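Local coordinates for Lin2722 protein (Listeria innocua, PDB 3DS8), which is of unknown function but belongs to an alpha/beta hydrolase family and may be a serine hydrolase, at residues Asp24-Glu29 with Lys234-Leu239; Val174-Gly179 with Leu197-Phe202. All coordinates share one frame; numbering follows the deposited sequence.

Contact 1 of 2, residues Asp24-Glu29 with Lys234-Leu239; sequences DQLMNE and KTYWFL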
ATOM      1  N   ASP A  24     -15.427  -4.200   4.026  1.00 13.63           N
ATOM      2  CA  ASP A  24     -16.879  -4.309   4.115  1.00 13.63           C
ATOM      3  C   ASP A  24     -17.556  -3.427   3.057  1.00 13.69           C
ATOM      4  O   ASP A  24     -18.545  -3.819   2.472  1.00 13.10           O
ATOM      5  CB  ASP A  24     -17.390  -3.935   5.520  1.00 14.67           C
ATOM      6  CG  ASP A  24     -17.127  -5.030   6.580  1.00 17.04           C
ATOM      7  OD1 ASP A  24     -16.671  -6.150   6.214  1.00 19.41           O
ATOM      8  OD2 ASP A  24     -17.402  -4.749   7.782  1.00 19.31           O
ATOM      9  N   GLN A  25     -17.030  -2.224   2.831  1.00 14.16           N
ATOM     10  CA  GLN A  25     -17.560  -1.368   1.791  1.00 13.69           C
ATOM     11  C   GLN A  25     -17.395  -2.019   0.383  1.00 12.53           C
ATOM     12  O   GLN A  25     -18.330  -2.027  -0.419  1.00 12.60           O
ATOM     13  CB  GLN A  25     -16.954   0.024   1.854  1.00 14.67           C
ATOM     14  CG  GLN A  25     -17.599   0.906   2.912  1.00 17.97           C
ATOM     15  CD  GLN A  25     -17.132   2.348   2.848  1.00 18.20           C
ATOM     16  OE1 GLN A  25     -16.438   2.792   3.757  1.00 28.32           O
ATOM     17  NE2 GLN A  25     -17.433   3.042   1.766  1.00 17.27           N
ATOM     18  N   LEU A  26     -16.231  -2.574   0.107  1.00 13.13           N
ATOM     19  CA  LEU A  26     -16.002  -3.226  -1.185  1.00 13.62           C
ATOM     20  C   LEU A  26     -16.914  -4.436  -1.376  1.00 13.95           C
ATOM     21  O   LEU A  26     -17.445  -4.642  -2.479  1.00 13.27           O
ATOM     22  CB  LEU A  26     -14.552  -3.662  -1.330  1.00 13.14           C
ATOM     23  CG  LEU A  26     -13.526  -2.550  -1.431  1.00 14.31           C
ATOM     24  CD1 LEU A  26     -12.117  -3.160  -1.378  1.00 14.70           C
ATOM     25  CD2 LEU A  26     -13.708  -1.692  -2.674  1.00 17.60           C
HETATM   26  N   MSE A  27     -17.151  -5.212  -0.294  1.00 14.42           N
HETATM   27  CA  MSE A  27     -17.965  -6.405  -0.379  1.00 17.42           C
HETATM   28  C   MSE A  27     -19.475  -6.163  -0.248  1.00 15.82           C
HETATM   29  O   MSE A  27     -20.276  -6.943  -0.784  1.00 14.95           O
HETATM   30  CB  MSE A  27     -17.487  -7.440   0.665  1.00 17.89           C
HETATM   31  CG  MSE A  27     -16.106  -7.866   0.300  1.00 20.25           C
HETATM   32 SE   MSE A  27     -15.469  -9.203   1.534  1.00 38.15          SE
HETATM   33  CE  MSE A  27     -16.609 -10.716   0.978  1.00 30.23           C
ATOM     34  N   ASN A  28     -19.881  -5.119   0.477  1.00 14.16           N
ATOM     35  CA  ASN A  28     -21.278  -5.004   0.864  1.00 14.61           C
ATOM     36  C   ASN A  28     -21.994  -3.854   0.171  1.00 13.11           C
ATOM     37  O   ASN A  28     -23.210  -3.912  -0.040  1.00 12.65           O
ATOM     38  CB  ASN A  28     -21.435  -4.853   2.398  1.00 14.75           C
ATOM     39  CG  ASN A  28     -20.923  -6.056   3.177  1.00 16.95           C
ATOM     40  OD1 ASN A  28     -20.690  -7.139   2.622  1.00 21.28           O
ATOM     41  ND2 ASN A  28     -20.675  -5.849   4.475  1.00 22.00           N
ATOM     42  N   GLU A  29     -21.274  -2.787  -0.115  1.00 12.68           N
ATOM     43  CA  GLU A  29     -21.860  -1.588  -0.698  1.00 13.78           C
ATOM     44  C   GLU A  29     -21.480  -1.369  -2.135  1.00 11.69           C
ATOM     45  O   GLU A  29     -22.344  -1.289  -2.993  1.00 13.38           O
ATOM     46  CB  GLU A  29     -21.508  -0.397   0.154  1.00 14.87           C
ATOM     47  CG  GLU A  29     -22.299  -0.484   1.450  1.00 18.19           C
ATOM     48  CD  GLU A  29     -22.147   0.711   2.234  1.00 21.01           C
ATOM     49  OE1 GLU A  29     -21.275   0.678   3.144  1.00 25.10           O
ATOM     50  OE2 GLU A  29     -22.891   1.669   1.912  1.00 20.65           O
ATOM     51  N   LYS A 234     -11.330   6.971  -2.726  1.00 15.45           N
ATOM     52  CA  LYS A 234     -10.204   7.091  -3.670  1.00 15.83           C
ATOM     53  C   LYS A 234      -9.617   5.706  -4.000  1.00 15.31           C
ATOM     54  O   LYS A 234      -9.244   5.434  -5.144  1.00 14.73           O
ATOM     55  CB  LYS A 234      -9.170   8.065  -3.127  1.00 16.73           C
ATOM     56  CG  LYS A 234      -8.180   8.541  -4.181  1.00 19.63           C
ATOM     57  CD  LYS A 234      -8.742   9.555  -5.129  1.00 21.33           C
ATOM     58  CE  LYS A 234      -7.722   9.925  -6.214  1.00 23.25           C
ATOM     59  NZ  LYS A 234      -8.263  10.854  -7.266  1.00 24.90           N
ATOM     60  N   THR A 235      -9.550   4.847  -2.977  1.00 14.76           N
ATOM     61  CA  THR A 235      -9.056   3.512  -3.113  1.00 15.10           C
ATOM     62  C   THR A 235      -9.971   2.699  -4.036  1.00 15.00           C
ATOM     63  O   THR A 235      -9.511   2.012  -4.946  1.00 14.17           O
ATOM     64  CB  THR A 235      -8.844   2.841  -1.713  1.00 16.18           C
ATOM     65  OG1 THR A 235      -7.824   3.559  -1.002  1.00 14.59           O
ATOM     66  CG2 THR A 235      -8.375   1.419  -1.858  1.00 16.60           C
ATOM     67  N   TYR A 236     -11.282   2.742  -3.786  1.00 14.43           N
ATOM     68  CA  TYR A 236     -12.214   2.101  -4.703  1.00 13.97           C
ATOM     69  C   TYR A 236     -11.993   2.571  -6.122  1.00 14.14           C
ATOM     70  O   TYR A 236     -11.886   1.747  -7.041  1.00 13.83           O
ATOM     71  CB  TYR A 236     -13.662   2.367  -4.291  1.00 14.95           C
ATOM     72  CG  TYR A 236     -14.640   1.947  -5.351  1.00 14.10           C
ATOM     73  CD1 TYR A 236     -14.986   0.564  -5.535  1.00 13.68           C
ATOM     74  CD2 TYR A 236     -15.201   2.888  -6.200  1.00 13.10           C
ATOM     75  CE1 TYR A 236     -15.851   0.189  -6.483  1.00 14.51           C
ATOM     76  CE2 TYR A 236     -16.062   2.508  -7.196  1.00 16.27           C
ATOM     77  CZ  TYR A 236     -16.386   1.159  -7.336  1.00 14.86           C
ATOM     78  OH  TYR A 236     -17.292   0.797  -8.298  1.00 15.50           O
ATOM     79  N   TRP A 237     -11.952   3.896  -6.311  1.00 12.96           N
ATOM     80  CA  TRP A 237     -11.737   4.469  -7.642  1.00 13.69           C
ATOM     81  C   TRP A 237     -10.485   3.908  -8.284  1.00 12.82           C
ATOM     82  O   TRP A 237     -10.512   3.523  -9.437  1.00 14.08           O
ATOM     83  CB  TRP A 237     -11.647   5.999  -7.572  1.00 15.15           C
ATOM     84  CG  TRP A 237     -11.180   6.607  -8.849  1.00 15.98           C
ATOM     85  CD1 TRP A 237     -11.915   6.846  -9.934  1.00 18.25           C
ATOM     86  CD2 TRP A 237      -9.867   7.043  -9.142  1.00 17.96           C
ATOM     87  NE1 TRP A 237     -11.140   7.387 -10.930  1.00 19.16           N
ATOM     88  CE2 TRP A 237      -9.878   7.526 -10.466  1.00 18.98           C
ATOM     89  CE3 TRP A 237      -8.676   7.080  -8.423  1.00 17.20           C
ATOM     90  CZ2 TRP A 237      -8.754   8.014 -11.077  1.00 19.94           C
ATOM     91  CZ3 TRP A 237      -7.567   7.578  -9.045  1.00 19.13           C
ATOM     92  CH2 TRP A 237      -7.631   8.056 -10.353  1.00 18.33           C
ATOM     93  N   PHE A 238      -9.374   3.877  -7.529  1.00 13.56           N
ATOM     94  CA  PHE A 238      -8.119   3.419  -8.101  1.00 13.25           C
ATOM     95  C   PHE A 238      -8.170   1.932  -8.449  1.00 13.52           C
ATOM     96  O   PHE A 238      -7.692   1.496  -9.502  1.00 12.94           O
ATOM     97  CB  PHE A 238      -7.015   3.690  -7.102  1.00 13.51           C
ATOM     98  CG  PHE A 238      -5.638   3.573  -7.659  1.00 12.25           C
ATOM     99  CD1 PHE A 238      -5.187   4.484  -8.612  1.00 14.77           C
ATOM    100  CD2 PHE A 238      -4.774   2.580  -7.209  1.00 13.52           C
ATOM    101  CE1 PHE A 238      -3.851   4.434  -9.059  1.00 14.11           C
ATOM    102  CE2 PHE A 238      -3.473   2.515  -7.648  1.00 15.66           C
ATOM    103  CZ  PHE A 238      -3.011   3.439  -8.566  1.00 13.75           C
ATOM    104  N   LEU A 239      -8.823   1.151  -7.592  1.00 13.13           N
ATOM    105  CA  LEU A 239      -8.895  -0.299  -7.786  1.00 14.16           C
ATOM    106  C   LEU A 239      -9.889  -0.715  -8.838  1.00 14.36           C
ATOM    107  O   LEU A 239      -9.666  -1.712  -9.513  1.00 15.95           O
ATOM    108  CB  LEU A 239      -9.216  -1.033  -6.465  1.00 13.64           C
ATOM    109  CG  LEU A 239      -8.219  -0.980  -5.309  1.00 15.11           C
ATOM    110  CD1 LEU A 239      -8.846  -1.623  -4.033  1.00 15.77           C
ATOM    111  CD2 LEU A 239      -6.882  -1.646  -5.712  1.00 17.17           C
TER
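L26, on helix 20-30, reaches across to Y236 and L239 of helix 229-240 and is the sole residue of its segment to do so. The helical turn that carries it starts at D24, whose carbonyl oxygen accepts the amide of N28; Q25 O likewise accepts the amide of E29, in a turn that widens to a pi-type one over 25-29. The atoms that touch across the contact are all side-chain carbons. Within the two segments the backbones come nearest at L26, with 7.4 Å between its CA and the CA of Y236. CG lies anti to the carbonyl carbon (chi1 -67°), and the branch beyond it divides into two methyls with different partners. CD2 comes to the rim of the tyrosine ring, close to the ring plane, 3.9 Å from Y236 CD1, and so it meets an edge and not a face. CD1 points to the next turn of the other helix, where it is a looser 4.5 Å from L239 CD1. Leucine suits the place because its fork can serve an aromatic edge and an aliphatic tip one turn apart. Y236 holds CG anti to its own backbone N (chi1 169°), which sends the ring off its helix toward L26; the ring also stacks with Y30, just after the first segment. Y236 remains partly exposed, as befits a residue with an apolar ring and a polar end, while L239 is buried and continues inward to D97 and V99 of strand 95-101. No hydrogen bond crosses the interface, and the two segments bury just 109 Å² together. This is light, apolar packing between two neighbouring helices on one face of the central sheet of an alpha/beta hydrolase fold.

Contact 2 of 2, residues Val174-Gly179 with Leu197-Phe202; sequences VLAIAG and LATRLF
The methyl of A178 rests on the end of L197, with A178 CB 3.7 Å from L197 CD2 and nearly as close to the branch carbon CG. The same CD2 also lies 4.1 Å from A176 O, so one leucine methyl bridges two alternate residues of the strand, touching the side chain of one and the backbone of the other. Two residues earlier in the strand, the methyl of A176 meets the hydroxyl of T199, CB to OG1 being 3.5 Å. A methyl cannot hydrogen-bond, so this is van der Waals contact; the hydroxyl is hydrogen-bonded to Y210 OH on strand 209-216. Small residues fit here: alanine at 176 and 178 lets the loop come down close to the strand, the CA atoms of A176 and L197 being 6.2 Å apart. L197 has CG beside its backbone N (chi1 -63°), which extends the branched end toward the strand. Behind these side chains the loop is wound into a 3-10 turn. R200 N donates to L197 O at 2.9 Å and F202 N to T199 O at 3.1 Å, so the turns that start at L197 and T199 are each closed by one of these bonds. R200 ties the turn down with a salt bridge to E212 and hydrogen bonds to the carbonyl oxygens of L146 and F148. A178 lies near, without touching, the putative catalytic triad of S102, H222 and D188. Strand 173-180 runs between strands 123-130 and 209-216, with the loop over the face formed by A176 and A178; L175 and I177 point to the other face, covered by helix 229-240, while M158 of helix 156-163 meets A198, L201 and F202.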
ATOM      1  N   VAL A 174       0.548   3.228  -8.759  1.00 12.84           N
ATOM      2  CA  VAL A 174       0.745   3.594  -7.361  1.00 12.81           C
ATOM      3  C   VAL A 174      -0.127   4.767  -7.002  1.00 13.21           C
ATOM      4  O   VAL A 174      -0.146   5.777  -7.725  1.00 13.60           O
ATOM      5  CB  VAL A 174       2.235   3.907  -7.058  1.00 13.57           C
ATOM      6  CG1 VAL A 174       2.378   4.411  -5.643  1.00 11.65           C
ATOM      7  CG2 VAL A 174       3.109   2.695  -7.292  1.00 13.68           C
ATOM      8  N   LEU A 175      -0.851   4.645  -5.891  1.00 12.43           N
ATOM      9  CA  LEU A 175      -1.625   5.738  -5.326  1.00 12.99           C
ATOM     10  C   LEU A 175      -1.107   5.978  -3.923  1.00 13.76           C
ATOM     11  O   LEU A 175      -1.090   5.054  -3.069  1.00 13.83           O
ATOM     12  CB  LEU A 175      -3.131   5.388  -5.248  1.00 13.39           C
ATOM     13  CG  LEU A 175      -4.008   6.334  -4.431  1.00 13.69           C
ATOM     14  CD1 LEU A 175      -3.992   7.731  -5.037  1.00 14.15           C
ATOM     15  CD2 LEU A 175      -5.477   5.722  -4.347  1.00 12.41           C
ATOM     16  N   ALA A 176      -0.624   7.203  -3.671  1.00 13.22           N
ATOM     17  CA  ALA A 176      -0.150   7.601  -2.362  1.00 13.44           C
ATOM     18  C   ALA A 176      -1.153   8.571  -1.748  1.00 13.56           C
ATOM     19  O   ALA A 176      -1.395   9.688  -2.251  1.00 14.21           O
ATOM     20  CB  ALA A 176       1.246   8.280  -2.437  1.00 13.38           C
ATOM     21  N   ILE A 177      -1.764   8.114  -0.665  1.00 13.05           N
ATOM     22  CA  ILE A 177      -2.682   8.890   0.128  1.00 13.70           C
ATOM     23  C   ILE A 177      -2.017   9.435   1.360  1.00 12.97           C
ATOM     24  O   ILE A 177      -1.328   8.681   2.109  1.00 12.75           O
ATOM     25  CB  ILE A 177      -3.900   8.024   0.510  1.00 13.44           C
ATOM     26  CG1 ILE A 177      -4.762   7.738  -0.732  1.00 14.43           C
ATOM     27  CG2 ILE A 177      -4.725   8.701   1.634  1.00 14.20           C
ATOM     28  CD1 ILE A 177      -5.894   6.741  -0.478  1.00 15.97           C
ATOM     29  N   ALA A 178      -2.119  10.745   1.558  1.00 12.81           N
ATOM     30  CA  ALA A 178      -1.459  11.398   2.666  1.00 14.46           C
ATOM     31  C   ALA A 178      -2.426  12.278   3.426  1.00 14.45           C
ATOM     32  O   ALA A 178      -3.328  12.877   2.831  1.00 16.40           O
ATOM     33  CB  ALA A 178      -0.291  12.249   2.193  1.00 14.41           C
ATOM     34  N   GLY A 179      -2.248  12.343   4.739  1.00 14.71           N
ATOM     35  CA  GLY A 179      -2.998  13.305   5.571  1.00 14.97           C
ATOM     36  C   GLY A 179      -2.171  14.507   6.006  1.00 15.91           C
ATOM     37  O   GLY A 179      -0.939  14.442   6.183  1.00 14.69           O
ATOM     38  N   LEU A 197       4.309  11.213   0.879  1.00 13.73           N
ATOM     39  CA  LEU A 197       4.298  11.472  -0.550  1.00 13.20           C
ATOM     40  C   LEU A 197       5.650  11.288  -1.207  1.00 14.14           C
ATOM     41  O   LEU A 197       5.782  11.548  -2.401  1.00 14.58           O
ATOM     42  CB  LEU A 197       3.836  12.893  -0.787  1.00 13.87           C
ATOM     43  CG  LEU A 197       2.424  13.278  -0.347  1.00 14.73           C
ATOM     44  CD1 LEU A 197       2.327  14.835  -0.451  1.00 18.00           C
ATOM     45  CD2 LEU A 197       1.344  12.573  -1.145  1.00 20.40           C
ATOM     46  N   ALA A 198       6.628  10.788  -0.462  1.00 13.54           N
ATOM     47  CA  ALA A 198       8.011  10.780  -0.952  1.00 13.96           C
ATOM     48  C   ALA A 198       8.225   9.760  -2.078  1.00 14.13           C
ATOM     49  O   ALA A 198       9.226   9.818  -2.778  1.00 16.06           O
ATOM     50  CB  ALA A 198       8.982  10.603   0.190  1.00 14.91           C
ATOM     51  N   THR A 199       7.238   8.887  -2.300  1.00 14.01           N
ATOM     52  CA  THR A 199       7.107   8.125  -3.538  1.00 14.11           C
ATOM     53  C   THR A 199       7.285   8.981  -4.791  1.00 14.03           C
ATOM     54  O   THR A 199       7.686   8.470  -5.824  1.00 15.05           O
ATOM     55  CB  THR A 199       5.736   7.407  -3.602  1.00 14.22           C
ATOM     56  OG1 THR A 199       4.733   8.219  -2.970  1.00 13.99           O
ATOM     57  CG2 THR A 199       5.814   6.028  -2.873  1.00 15.77           C
ATOM     58  N   ARG A 200       6.997  10.282  -4.690  1.00 14.71           N
ATOM     59  CA  ARG A 200       7.185  11.206  -5.815  1.00 16.16           C
ATOM     60  C   ARG A 200       8.596  11.179  -6.384  1.00 15.70           C
ATOM     61  O   ARG A 200       8.820  11.512  -7.556  1.00 15.64           O
ATOM     62  CB  ARG A 200       6.915  12.621  -5.260  1.00 17.04           C
ATOM     63  CG  ARG A 200       6.935  13.687  -6.171  1.00 20.36           C
ATOM     64  CD  ARG A 200       6.803  14.968  -5.368  1.00 17.43           C
ATOM     65  NE  ARG A 200       5.451  15.150  -4.839  1.00 16.01           N
ATOM     66  CZ  ARG A 200       5.011  16.318  -4.370  1.00 14.92           C
ATOM     67  NH1 ARG A 200       5.802  17.372  -4.403  1.00 14.66           N
ATOM     68  NH2 ARG A 200       3.781  16.447  -3.895  1.00 16.72           N
ATOM     69  N   LEU A 201       9.551  10.793  -5.552  1.00 16.17           N
ATOM     70  CA  LEU A 201      10.958  10.816  -5.923  1.00 16.53           C
ATOM     71  C   LEU A 201      11.490   9.523  -6.547  1.00 16.83           C
ATOM     72  O   LEU A 201      12.643   9.492  -6.990  1.00 18.78           O
ATOM     73  CB  LEU A 201      11.794  11.221  -4.717  1.00 16.69           C
ATOM     74  CG  LEU A 201      11.341  12.551  -4.071  1.00 19.72           C
ATOM     75  CD1 LEU A 201      12.269  12.935  -3.019  1.00 23.43           C
ATOM     76  CD2 LEU A 201      11.194  13.695  -5.087  1.00 19.63           C
ATOM     77  N   PHE A 202      10.663   8.486  -6.627  1.00 14.80           N
ATOM     78  CA  PHE A 202      11.108   7.235  -7.219  1.00 16.39           C
ATOM     79  C   PHE A 202      10.056   6.481  -8.032  1.00 16.29           C
ATOM     80  O   PHE A 202      10.426   5.671  -8.897  1.00 16.89           O
ATOM     81  CB  PHE A 202      11.789   6.328  -6.149  1.00 15.41           C
ATOM     82  CG  PHE A 202      10.886   5.829  -5.054  1.00 14.69           C
ATOM     83  CD1 PHE A 202      10.275   4.589  -5.154  1.00 15.95           C
ATOM     84  CD2 PHE A 202      10.693   6.555  -3.880  1.00 14.54           C
ATOM     85  CE1 PHE A 202       9.484   4.113  -4.170  1.00 18.44           C
ATOM     86  CE2 PHE A 202       9.893   6.062  -2.881  1.00 14.17           C
ATOM     87  CZ  PHE A 202       9.283   4.848  -3.014  1.00 16.48           C
TER

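In the fold
Strand 173-180 is the element that joins the two contacts, whose centres are about 20 Å apart. Helix 229-240, half of contact 1, lies on one of its faces: F238 CZ comes within 3.5 Å of V174 C, and T235 and K234 meet I177 and L175. The loop of contact 2 covers the opposite face. Both contacts are buried, but contact 2 is the deeper, its centre about 10 Å from the centre of the chain, against about 15 Å for contact 1, with small alanines facing a leucine and a hydroxyl. Contact 1 joins two helices by larger apolar groups and reaches nearer the surface through the partly exposed Y236. Along the chain, contact 2 is nested within the loop that contact 1 closes.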